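Side-chain contact in carboxylesterase SOBER1 (Arabidopsis thaliana, PDB 6AVX), which hydrolyses carboxylic esters with a preference for short acyl chains, shows phospholipase A2 activity and restrains the hypersensitive response to the bacterial effector AvrBsT: residues 22-27 against 199-204. The protein carries 1 engineered substitution. Sequence-based numbering, arbitrary orientation.
Sequences EPIQTQ and KELKYI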
loop_
_atom_site.group_PDB
_atom_site.type_symbol
_atom_site.label_atom_id
_atom_site.label_comp_id
_atom_site.label_asym_id
_atom_site.label_seq_id
_atom_site.Cartn_x
_atom_site.Cartn_y
_atom_site.Cartn_z
ATOM N N GLU A 22 5.488 2.572 13.785
ATOM C CA GLU A 22 5.696 1.262 14.388
ATOM C C GLU A 22 4.622 0.878 15.394
ATOM O O GLU A 22 4.269 -0.313 15.438
ATOM C CB GLU A 22 7.114 1.163 14.977
ATOM C CG GLU A 22 8.186 0.985 13.908
ATOM C CD GLU A 22 9.604 1.068 14.405
ATOM O OE1 GLU A 22 9.856 1.598 15.496
ATOM O OE2 GLU A 22 10.507 0.626 13.666
ATOM N N PRO A 23 4.064 1.781 16.209
ATOM C CA PRO A 23 3.017 1.355 17.152
ATOM C C PRO A 23 1.775 0.781 16.508
ATOM O O PRO A 23 0.976 0.157 17.219
ATOM C CB PRO A 23 2.711 2.625 17.958
ATOM C CG PRO A 23 3.983 3.407 17.876
ATOM C CD PRO A 23 4.501 3.165 16.473
ATOM N N ILE A 24 1.574 0.950 15.202
ATOM C CA ILE A 24 0.454 0.285 14.543
ATOM C C ILE A 24 0.447 -1.198 14.872
ATOM O O ILE A 24 -0.616 -1.805 15.033
ATOM C CB ILE A 24 0.519 0.531 13.025
ATOM C CG1 ILE A 24 0.083 1.958 12.723
ATOM C CG2 ILE A 24 -0.331 -0.486 12.234
ATOM C CD1 ILE A 24 0.261 2.377 11.280
ATOM N N GLN A 25 1.627 -1.810 14.971
ATOM C CA GLN A 25 1.690 -3.251 15.196
ATOM C C GLN A 25 1.050 -3.649 16.515
ATOM O O GLN A 25 0.599 -4.797 16.657
ATOM C CB GLN A 25 3.127 -3.764 15.119
ATOM C CG GLN A 25 4.012 -3.376 16.292
ATOM C CD GLN A 25 5.480 -3.610 15.978
ATOM O OE1 GLN A 25 6.013 -4.702 16.188
ATOM N NE2 GLN A 25 6.133 -2.600 15.429
ATOM N N THR A 26 1.006 -2.734 17.490
ATOM C CA THR A 26 0.417 -3.034 18.790
ATOM C C THR A 26 -1.094 -3.136 18.733
ATOM O O THR A 26 -1.696 -3.586 19.707
ATOM C CB THR A 26 0.828 -2.011 19.865
ATOM O OG1 THR A 26 0.182 -0.750 19.642
ATOM C CG2 THR A 26 2.319 -1.828 19.880
ATOM N N GLN A 27 -1.730 -2.721 17.636
ATOM C CA GLN A 27 -3.159 -2.946 17.459
ATOM C C GLN A 27 -3.464 -4.329 16.904
ATOM O O GLN A 27 -4.634 -4.723 16.855
ATOM C CB GLN A 27 -3.737 -1.872 16.534
ATOM C CG GLN A 27 -3.682 -0.483 17.136
ATOM C CD GLN A 27 -4.446 -0.411 18.436
ATOM O OE1 GLN A 27 -5.557 -0.929 18.536
ATOM N NE2 GLN A 27 -3.848 0.209 19.441
ATOM N N LYS A 199 -10.604 0.061 14.223
ATOM C CA LYS A 199 -11.444 -0.983 13.647
ATOM C C LYS A 199 -10.967 -1.357 12.248
ATOM O O LYS A 199 -11.047 -2.523 11.844
ATOM C CB LYS A 199 -12.910 -0.553 13.628
ATOM C CG LYS A 199 -13.230 0.617 12.711
ATOM C CD LYS A 199 -14.694 1.042 12.840
ATOM C CE LYS A 199 -14.985 1.726 14.177
ATOM N NZ LYS A 199 -14.201 2.988 14.371
ATOM N N GLU A 200 -10.499 -0.371 11.485
ATOM C CA GLU A 200 -9.938 -0.630 10.165
ATOM C C GLU A 200 -8.727 -1.556 10.260
ATOM O O GLU A 200 -8.574 -2.487 9.451
ATOM C CB GLU A 200 -9.573 0.726 9.565
ATOM C CG GLU A 200 -9.015 0.698 8.194
ATOM C CD GLU A 200 -8.563 2.084 7.755
ATOM O OE1 GLU A 200 -8.361 2.274 6.529
ATOM O OE2 GLU A 200 -8.418 2.985 8.609
ATOM N N LEU A 201 -7.875 -1.340 11.263
ATOM C CA LEU A 201 -6.725 -2.210 11.480
ATOM C C LEU A 201 -7.159 -3.608 11.898
ATOM O O LEU A 201 -6.571 -4.600 11.458
ATOM C CB LEU A 201 -5.789 -1.606 12.531
ATOM C CG LEU A 201 -5.113 -0.293 12.147
ATOM C CD1 LEU A 201 -4.288 0.212 13.300
ATOM C CD2 LEU A 201 -4.248 -0.494 10.903
ATOM N N LYS A 202 -8.173 -3.715 12.761
ATOM C CA LYS A 202 -8.627 -5.040 13.174
ATOM C C LYS A 202 -9.157 -5.830 11.984
ATOM O O LYS A 202 -9.004 -7.054 11.920
ATOM C CB LYS A 202 -9.726 -4.922 14.228
ATOM C CG LYS A 202 -9.339 -4.235 15.511
ATOM C CD LYS A 202 -8.237 -4.930 16.240
ATOM C CE LYS A 202 -8.013 -4.262 17.595
ATOM N NZ LYS A 202 -6.917 -4.898 18.356
ATOM N N TYR A 203 -9.826 -5.159 11.053
ATOM C CA TYR A 203 -10.313 -5.852 9.867
ATOM C C TYR A 203 -9.161 -6.326 8.992
ATOM O O TYR A 203 -9.191 -7.450 8.461
ATOM C CB TYR A 203 -11.220 -4.920 9.078
ATOM C CG TYR A 203 -12.049 -5.615 8.035
ATOM C CD1 TYR A 203 -13.239 -6.236 8.387
ATOM C CD2 TYR A 203 -11.666 -5.654 6.700
ATOM C CE1 TYR A 203 -14.022 -6.874 7.450
ATOM C CE2 TYR A 203 -12.449 -6.291 5.750
ATOM C CZ TYR A 203 -13.620 -6.904 6.138
ATOM O OH TYR A 203 -14.408 -7.540 5.210
ATOM N N ILE A 204 -8.121 -5.501 8.841
ATOM C CA ILE A 204 -6.922 -5.950 8.145
ATOM C C ILE A 204 -6.323 -7.159 8.850
ATOM O O ILE A 204 -5.912 -8.132 8.201
ATOM C CB ILE A 204 -5.918 -4.790 8.008
ATOM C CG1 ILE A 204 -6.482 -3.708 7.081
ATOM C CG2 ILE A 204 -4.564 -5.304 7.502
ATOM C CD1 ILE A 204 -5.834 -2.368 7.249
#
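With CG lying opposite the carbonyl carbon (chi1 -61°) and the chain bent once at chi2 before running out straight, the Lys-202 side chain reaches out from helix 198-212 and carries its ammonium group to the main chain of Gln-27. Lys-202 NZ donates to Gln-27 O at 2.7 Å. The C=O...N angle is 142°, and the donor is tilted 27° from the carbonyl plane. Gln-27 OE1, 4.2 Å from Lys-202 NZ, stays beyond bonding range, so the grip is on the backbone. The apolar half is carried by Leu-201. Leu-201 CD1 meets the stem of Gln-27, 3.9 Å from both its CB and its CG, the two side chains crossing at about a right angle. Both Leu-201 methyls border the branch methyl CG2 of Ile-24, CD2 marginally nearer at 4.1 Å, a looser van der Waals contact. Within 22-27, the Thr-26 hydroxyl OG1 and its amide N both bond to Pro-23 O, holding that turn. The contact thus ties the loop between helix 18-21 and strand 37-39 to helix 198-212 of the alpha/beta-hydrolase fold. That helix rests on the parallel sheet through Ile-204, against strands 127-131 and 154-159, and Tyr-203, against strands 154-159 and 184-189.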